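Local coordinates for mitomycin biosynthesis 6-O-methyltransferase (PDB 3GWZ), which transfers the methyl group of S-adenosyl-L-methionine to the 6-hydroxyl group of demethylmitomycins, completing the quinone methoxy group of mitomycins A and B, at residues I45-G48 with A49-A52; H139-A142 with W143-L146; S187-E190 with A191-A195; S215-A218 with A219-A223. All coordinates share one frame; numbering follows the deposited sequence.

In the fold
The four contacts fall into two pairs on opposite sides of the chain's centre. Interactions 1 and 2 both meet the second subunit of the homodimer, and they touch within the chain, where Ala49 O lies 3.5 Å from Trp140 CH2. Interactions 3 and 4 belong to the methyltransferase domain, with centres about 8 Å apart, and they meet beside the cofactor product: Ser187 OG, which contacts the carboxylate of S-adenosyl-L-homocysteine, is 2.8 Å from Ser215 OG in a probable hydrogen bond. The pairs are well separated, since the centres of interactions 2 and 3 lie about 30 Å apart, although the side chain of His139 is about 13 Å from the ligand.

Interaction 1. Residues I45-G48 with A49-A52; sequences ILQG and AWKA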
# COMPACT_ATOMS: atom_id res chain seq x y z
N ILE A 45 16.19 7.24 -29.68
CA ILE A 45 16.43 8.29 -28.70
C ILE A 45 15.28 9.30 -28.69
O ILE A 45 14.77 9.66 -27.63
CB ILE A 45 17.77 9.03 -28.93
CG1 ILE A 45 18.95 8.07 -28.72
CG2 ILE A 45 17.89 10.25 -28.01
CD1 ILE A 45 20.32 8.65 -29.13
N LEU A 46 14.86 9.74 -29.87
CA LEU A 46 13.76 10.70 -29.96
C LEU A 46 12.47 10.11 -29.38
O LEU A 46 11.75 10.80 -28.65
CB LEU A 46 13.52 11.13 -31.42
CG LEU A 46 14.70 11.73 -32.18
CD1 LEU A 46 14.29 12.03 -33.61
CD2 LEU A 46 15.19 12.99 -31.49
N GLN A 47 12.19 8.85 -29.70
CA GLN A 47 10.98 8.20 -29.21
C GLN A 47 11.04 7.97 -27.71
O GLN A 47 10.00 7.82 -27.06
CB GLN A 47 10.71 6.89 -29.97
CG GLN A 47 10.22 7.14 -31.40
CD GLN A 47 9.89 5.87 -32.16
OE1 GLN A 47 10.28 4.77 -31.78
NE2 GLN A 47 9.17 6.03 -33.26
N GLY A 48 12.25 7.98 -27.16
CA GLY A 48 12.44 7.87 -25.73
C GLY A 48 11.74 8.95 -24.92
O GLY A 48 11.39 8.73 -23.76
N ALA A 49 11.52 10.13 -25.51
CA ALA A 49 10.78 11.18 -24.82
C ALA A 49 9.35 10.73 -24.55
O ALA A 49 8.80 10.96 -23.49
CB ALA A 49 10.78 12.48 -25.64
N TRP A 50 8.76 10.09 -25.54
CA TRP A 50 7.39 9.62 -25.44
C TRP A 50 7.29 8.42 -24.49
O TRP A 50 6.29 8.26 -23.80
CB TRP A 50 6.85 9.25 -26.82
CG TRP A 50 7.18 10.29 -27.85
CD1 TRP A 50 7.47 11.61 -27.62
CD2 TRP A 50 7.23 10.11 -29.27
NE1 TRP A 50 7.72 12.25 -28.81
CE2 TRP A 50 7.58 11.36 -29.84
CE3 TRP A 50 7.02 9.02 -30.12
CZ2 TRP A 50 7.72 11.55 -31.21
CZ3 TRP A 50 7.16 9.21 -31.50
CH2 TRP A 50 7.51 10.46 -32.03
N LYS A 51 8.32 7.58 -24.47
CA LYS A 51 8.36 6.47 -23.53
C LYS A 51 8.30 6.98 -22.09
O LYS A 51 7.56 6.44 -21.25
CB LYS A 51 9.62 5.64 -23.73
CG LYS A 51 9.56 4.31 -23.00
CD LYS A 51 10.93 3.60 -22.97
CE LYS A 51 11.36 3.08 -24.33
NZ LYS A 51 12.77 2.55 -24.30
N ALA A 52 9.09 8.01 -21.80
CA ALA A 52 9.08 8.62 -20.49
C ALA A 52 7.71 9.21 -20.16
O ALA A 52 7.20 9.02 -19.05
CB ALA A 52 10.18 9.70 -20.40
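Gln47 and Trp50, one helical turn apart, meet carbon to ring: Gln47 CG lies 3.7 Å from Trp50 CZ3, at the six-membered part of the indole. Their side chains slant across each other, with the amide and ring planes 42° apart. Trp50 leans its ring back over the preceding turn, CG lying beside its own backbone N (chi1 -46°), and Gln47 CA and Leu46 O come over one face near the rim. The methylene part of Gln47 suits this apolar contact with the indole. The backbone behind them is kinked. Ala49 N lies 3.9 Å from Ile45 O and bonds instead to Leu46 O at 3.2 Å, whereas Trp50 N makes a weak bond to Gln47 O. Normal pairing resumes with Lys51 N to Gln47 O at 3.1 Å and Ala52 N to Gly48 O at 3.1 Å. Gly48 suits the kink because the carbonyl of Ile45 occupies the space beside its CA. Outward, Trp50 stacks on Trp143 of the second subunit, and Gln47 packs on Phe320 of that subunit. Such a long N-terminal helix, packed against the partner chain, belongs to the dimerisation domain of COMT-type O-methyltransferases.

Interaction 2. Residues H139-A142 with W143-L146; sequences HWRA and WEQL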
# COMPACT_ATOMS: atom_id res chain seq x y z
N HIS A 139 7.14 20.76 -14.77
CA HIS A 139 8.44 20.11 -14.85
C HIS A 139 8.74 19.89 -16.34
O HIS A 139 9.74 20.37 -16.86
CB HIS A 139 8.39 18.79 -14.08
CG HIS A 139 9.72 18.12 -13.92
ND1 HIS A 139 10.41 17.58 -14.99
CD2 HIS A 139 10.45 17.83 -12.82
CE1 HIS A 139 11.53 17.03 -14.55
NE2 HIS A 139 11.58 17.16 -13.23
N TRP A 140 7.84 19.18 -17.03
CA TRP A 140 8.00 18.95 -18.47
C TRP A 140 8.17 20.28 -19.23
O TRP A 140 8.94 20.35 -20.18
CB TRP A 140 6.78 18.18 -19.00
CG TRP A 140 6.89 17.67 -20.43
CD1 TRP A 140 6.37 18.26 -21.55
CD2 TRP A 140 7.49 16.44 -20.86
NE1 TRP A 140 6.64 17.48 -22.66
CE2 TRP A 140 7.33 16.36 -22.26
CE3 TRP A 140 8.17 15.41 -20.20
CZ2 TRP A 140 7.82 15.30 -23.01
CZ3 TRP A 140 8.66 14.35 -20.95
CH2 TRP A 140 8.48 14.30 -22.34
N ARG A 141 7.45 21.32 -18.82
CA ARG A 141 7.54 22.58 -19.56
C ARG A 141 8.89 23.29 -19.42
O ARG A 141 9.31 24.01 -20.32
CB ARG A 141 6.40 23.56 -19.24
CG ARG A 141 6.28 24.63 -20.32
CD ARG A 141 5.11 25.58 -20.14
NE ARG A 141 3.83 24.92 -20.34
CZ ARG A 141 2.81 25.45 -21.01
NH1 ARG A 141 2.94 26.65 -21.56
NH2 ARG A 141 1.67 24.78 -21.13
N ALA A 142 9.57 23.08 -18.30
CA ALA A 142 10.90 23.65 -18.17
C ALA A 142 11.81 23.07 -19.26
O ALA A 142 12.65 23.78 -19.83
CB ALA A 142 11.48 23.39 -16.76
N TRP A 143 11.62 21.79 -19.57
CA TRP A 143 12.39 21.12 -20.63
C TRP A 143 12.01 21.62 -22.02
O TRP A 143 12.83 21.63 -22.94
CB TRP A 143 12.24 19.59 -20.54
CG TRP A 143 13.00 19.08 -19.37
CD1 TRP A 143 12.51 18.81 -18.12
CD2 TRP A 143 14.40 18.84 -19.32
NE1 TRP A 143 13.54 18.40 -17.29
CE2 TRP A 143 14.71 18.40 -18.01
CE3 TRP A 143 15.43 18.93 -20.26
CZ2 TRP A 143 16.00 18.06 -17.61
CZ3 TRP A 143 16.73 18.59 -19.86
CH2 TRP A 143 17.00 18.16 -18.55
N GLU A 144 10.76 22.03 -22.17
CA GLU A 144 10.30 22.65 -23.42
C GLU A 144 11.25 23.78 -23.81
O GLU A 144 11.57 23.96 -24.98
CB GLU A 144 8.89 23.19 -23.23
CG GLU A 144 8.27 23.83 -24.49
CD GLU A 144 7.05 24.65 -24.15
OE1 GLU A 144 6.02 24.06 -23.76
OE2 GLU A 144 7.14 25.89 -24.24
N GLN A 145 11.72 24.52 -22.80
CA GLN A 145 12.52 25.72 -23.01
C GLN A 145 14.01 25.48 -22.73
O GLN A 145 14.73 26.41 -22.35
CB GLN A 145 11.97 26.87 -22.16
CG GLN A 145 10.56 27.29 -22.57
CD GLN A 145 10.57 27.97 -23.92
OE1 GLN A 145 11.47 28.76 -24.21
NE2 GLN A 145 9.57 27.68 -24.76
N LEU A 146 14.47 24.25 -22.91
CA LEU A 146 15.89 23.92 -22.75
C LEU A 146 16.78 24.84 -23.58
O LEU A 146 17.86 25.23 -23.14
CB LEU A 146 16.17 22.46 -23.11
CG LEU A 146 17.63 21.99 -23.00
CD1 LEU A 146 18.18 22.22 -21.56
CD2 LEU A 146 17.75 20.52 -23.36
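His139 swings its ring opposite its backbone N (chi1 -172°), whereas Trp143, one turn later, sets CG opposite its carbonyl carbon (chi1 -73°); these torsions bring the two rings side by side, pointing the same way. His139 CE1 approaches Trp143 NE1 to 3.7 Å. The ring planes differ by 29°, but they are slid so far apart that they barely overlap, and His139 ND1 sits at the indole edge, in its plane. His139 O also comes up to that edge, 3.4 Å from Trp143 CD1. The broad apolar indole suits this buried side, where it also packs on Leu323 and Leu324 of helix 316-329.

Helix 137-144 ends here. Gln145 leaves helical geometry, yet its N bonds to Ala142 O at 3.2 Å, and it also occupies the N-cap position of helix 146-152. This junction of two short helices lies at the homodimer interface of the COMT-type enzyme, where Arg141 packs on Arg141 of the second subunit.

Arg141 and Glu144 run alongside each other, with Arg141 CG 3.5 Å from Glu144 OE1. That oxygen lies over a face of the guanidinium, 4.2 Å from Arg141 NE, so no N-H points at it and any attraction within the chain is probably one of charge alone. Salt bridges form between chains instead: Arg141 NE pairs with Glu144 OE1 of the second subunit, and Glu144 OE2 with Arg141 NH2 of the second subunit. Gln145 NE2 supports Glu144 further by donating to the anti lone pair of Glu144 OE2 at 3.1 Å.

Interaction 3. Residues S187-E190 with A191-A195; sequences SLTE and AGQVA. With SAH (S-adenosyl-L-homocysteine), chain G.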
# COMPACT_ATOMS: atom_id res chain seq x y z
N SER A 187 17.33 11.43 -0.29
CA SER A 187 18.01 11.79 0.96
C SER A 187 17.98 10.66 1.98
O SER A 187 18.95 10.43 2.69
CB SER A 187 17.39 13.06 1.56
OG SER A 187 18.18 13.52 2.64
N LEU A 188 16.86 9.94 2.04
CA LEU A 188 16.76 8.81 2.97
C LEU A 188 17.89 7.80 2.74
O LEU A 188 18.46 7.28 3.69
CB LEU A 188 15.40 8.14 2.84
CG LEU A 188 14.33 8.78 3.72
CD1 LEU A 188 12.92 8.45 3.22
CD2 LEU A 188 14.51 8.35 5.17
N THR A 189 18.22 7.55 1.48
CA THR A 189 19.28 6.61 1.17
C THR A 189 20.64 7.17 1.56
O THR A 189 21.45 6.50 2.23
CB THR A 189 19.28 6.25 -0.33
OG1 THR A 189 18.00 5.74 -0.69
CG2 THR A 189 20.36 5.22 -0.63
N GLU A 190 20.90 8.41 1.16
CA GLU A 190 22.18 9.05 1.42
C GLU A 190 22.42 9.25 2.91
O GLU A 190 23.56 9.26 3.35
CB GLU A 190 22.23 10.42 0.73
CG GLU A 190 22.18 10.34 -0.77
CD GLU A 190 22.09 11.71 -1.41
OE1 GLU A 190 21.53 12.63 -0.77
OE2 GLU A 190 22.58 11.85 -2.55
N ALA A 191 21.34 9.41 3.68
CA ALA A 191 21.46 9.79 5.08
C ALA A 191 22.20 8.72 5.88
O ALA A 191 23.14 9.03 6.61
CB ALA A 191 20.08 10.07 5.70
N GLY A 192 21.78 7.47 5.72
CA GLY A 192 22.46 6.35 6.35
C GLY A 192 23.92 6.24 5.93
O GLY A 192 24.79 5.94 6.75
N GLN A 193 24.18 6.49 4.64
CA GLN A 193 25.54 6.45 4.11
C GLN A 193 26.42 7.50 4.77
O GLN A 193 27.54 7.22 5.19
CB GLN A 193 25.54 6.65 2.59
CG GLN A 193 24.99 5.48 1.79
CD GLN A 193 24.66 5.86 0.36
OE1 GLN A 193 24.76 7.02 -0.03
NE2 GLN A 193 24.26 4.87 -0.43
N VAL A 194 25.91 8.73 4.86
CA VAL A 194 26.70 9.80 5.47
C VAL A 194 27.01 9.49 6.94
O VAL A 194 28.14 9.66 7.41
CB VAL A 194 25.98 11.15 5.43
CG1 VAL A 194 26.73 12.16 6.26
CG2 VAL A 194 25.82 11.64 3.99
N ALA A 195 25.99 9.04 7.66
CA ALA A 195 26.13 8.76 9.09
C ALA A 195 27.14 7.64 9.34
O ALA A 195 27.71 7.54 10.42
CB ALA A 195 24.76 8.39 9.69
N SAH G . 19.60 18.98 2.03
CA SAH G . 18.33 18.33 1.55
CB SAH G . 17.57 19.16 0.49
CG SAH G . 18.34 19.49 -0.80
SD SAH G . 17.30 20.33 -1.98
C SAH G . 18.66 16.98 0.99
O SAH G . 17.75 16.15 0.82
OXT SAH G . 19.82 16.67 0.70
C5' SAH G . 17.78 22.02 -1.67
C4' SAH G . 17.04 22.67 -0.48
O4' SAH G . 17.40 24.06 -0.28
C3' SAH G . 15.51 22.65 -0.54
O3' SAH G . 15.01 21.82 0.52
C2' SAH G . 15.06 24.10 -0.31
O2' SAH G . 13.96 24.23 0.59
C1' SAH G . 16.28 24.71 0.35
N9 SAH G . 16.44 26.17 0.13
C8 SAH G . 16.40 26.81 -1.06
N7 SAH G . 16.62 28.14 -0.88
C5 SAH G . 16.83 28.34 0.44
C6 SAH G . 17.13 29.50 1.30
N6 SAH G . 17.25 30.72 0.74
N1 SAH G . 17.26 29.29 2.64
C2 SAH G . 17.13 28.07 3.18
N3 SAH G . 16.86 26.96 2.45
C4 SAH G . 16.70 27.04 1.11
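Ala191 N reaches back to Ser187 O, and Val194 N to Glu190 O, at 2.8 Å in each case; both donors lie nearly along the C=O axis. On the outer side of the same helix the spacing is wider, with Leu188 O 3.9 Å from Gly192 N and Thr189 O 3.6 Å from Gln193 N. Short bonds on the buried side and long separations on the exposed side are consistent with a slight curvature, concave on the buried side.

Two of the buried side chains, Ser187 and Glu190, face the cofactor site. Ser187 turns OG opposite its backbone N (chi1 -171°), and this torsion puts the hydroxyl 3.2 Å from atom O of the S-adenosyl-L-homocysteine carboxylate. The bond is weak and not settled, since Ser215 OG is also within reach of this hydroxyl; Lys275 NZ bonds to it as well. A small polar residue suits a place where ligand and protein come so close, for Ser187 CB is likewise 3.2 Å from that oxygen.

Helix 173-197 thus brings its middle up to the ligand of a class I, Rossmann-like methyltransferase domain. One turn on from Ser187, Glu190 extends into the interior, where its OE1 forms a salt bridge with Lys275 and its OE2 bonds to His276. Lys275 itself binds the ligand, making Glu190 a second-shell residue that would help to position the lysine and balance its charge.

Toward the more exposed side, Gln193 lies beside Thr189, points the same way and also touches Cys356. Its amide rests on the preceding turn, with Gln193 OE1 3.6 Å from Glu190 CA and Gln193 NE2 3.9 Å from Thr189 CG2.

Interaction 4. Residues S215-A218 with A219-A223; sequences SLMA and AVLDA
Met217, present as selenomethionine, brings its terminal methyl against two residues of the next turn: Met217 CE lies 3.5 Å from Leu221 CG, a tight carbon contact, and 3.7 Å from Val220 CB. Two bends in its chain, at chi2 (71°) and chi3 (-84°), turn the methyl over the next turn of the helix. The long unbranched chain of methionine, here with selenium in place of sulfur, suits this spot because it can adapt to the branched carbons beside it. Next to this cluster, Leu216 and Val220 run side by side and point the same way, with Leu216 CD1 4.1 Å from Val220 CG2.

The backbone beneath is regular. Four consecutive i to i+4 bonds cross from residues 215-218 to 219-222, as in Leu221 N to Met217 O at 2.9 Å. Small alanines at 218 and 219 keep the flanks slim. Toward the polar edge, Asp222 CG comes within 3.3 Å of Ala218 O, an acceptor that offers the carboxylate no proton; Asp222 OD2 forms its salt bridge with Arg248.

Helix 215-223 is the crossover of a beta-alpha-beta unit between strands 205-209 and 228-233. Met217 and Leu221 pack on Cys254 of strand 254-258, and Leu216 reaches Leu273 of strand 271-275. Ala219, meanwhile, meets Ala191 of helix 173-197, where two small residues let the helices approach closely.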
# COMPACT_ATOMS: atom_id res chain seq x y z
N SER A 215 15.92 14.14 6.94
CA SER A 215 16.40 12.76 7.05
C SER A 215 17.91 12.66 7.33
O SER A 215 18.36 11.75 8.05
CB SER A 215 16.00 11.91 5.82
OG SER A 215 16.65 12.35 4.64
N LEU A 216 18.70 13.57 6.78
CA LEU A 216 20.12 13.56 7.07
C LEU A 216 20.37 13.81 8.56
O LEU A 216 21.11 13.07 9.21
CB LEU A 216 20.89 14.57 6.22
CG LEU A 216 22.39 14.65 6.54
CD1 LEU A 216 23.05 13.29 6.32
CD2 LEU A 216 23.09 15.73 5.71
N MSE A 217 19.77 14.87 9.09
CA MSE A 217 19.94 15.17 10.52
C MSE A 217 19.43 14.00 11.38
O MSE A 217 20.04 13.66 12.40
CB MSE A 217 19.23 16.48 10.90
CG MSE A 217 19.51 16.95 12.33
SE MSE A 217 21.34 17.59 12.53
CE MSE A 217 22.23 15.89 12.84
N ALA A 218 18.32 13.40 10.97
CA ALA A 218 17.74 12.28 11.73
C ALA A 218 18.69 11.09 11.78
O ALA A 218 18.90 10.51 12.83
CB ALA A 218 16.37 11.87 11.16
N ALA A 219 19.28 10.75 10.64
CA ALA A 219 20.21 9.62 10.57
C ALA A 219 21.45 9.85 11.42
O ALA A 219 21.89 8.96 12.16
CB ALA A 219 20.60 9.36 9.13
N VAL A 220 22.02 11.04 11.32
CA VAL A 220 23.21 11.40 12.09
C VAL A 220 22.91 11.43 13.60
O VAL A 220 23.70 10.93 14.40
CB VAL A 220 23.83 12.73 11.61
CG1 VAL A 220 25.00 13.14 12.50
CG2 VAL A 220 24.30 12.60 10.17
N LEU A 221 21.77 12.00 13.98
CA LEU A 221 21.39 12.03 15.39
C LEU A 221 21.18 10.61 15.92
O LEU A 221 21.66 10.28 17.01
CB LEU A 221 20.14 12.88 15.61
CG LEU A 221 20.29 14.38 15.33
CD1 LEU A 221 18.95 15.06 15.44
CD2 LEU A 221 21.31 15.03 16.27
N ASP A 222 20.47 9.78 15.17
CA ASP A 222 20.25 8.40 15.59
C ASP A 222 21.59 7.70 15.83
O ASP A 222 21.75 6.96 16.80
CB ASP A 222 19.43 7.62 14.55
CG ASP A 222 17.96 7.95 14.61
OD1 ASP A 222 17.50 8.48 15.64
OD2 ASP A 222 17.25 7.67 13.62
N ALA A 223 22.55 7.95 14.95
CA ALA A 223 23.82 7.23 14.97
C ALA A 223 24.78 7.75 16.02
O ALA A 223 25.71 7.04 16.42
CB ALA A 223 24.48 7.28 13.60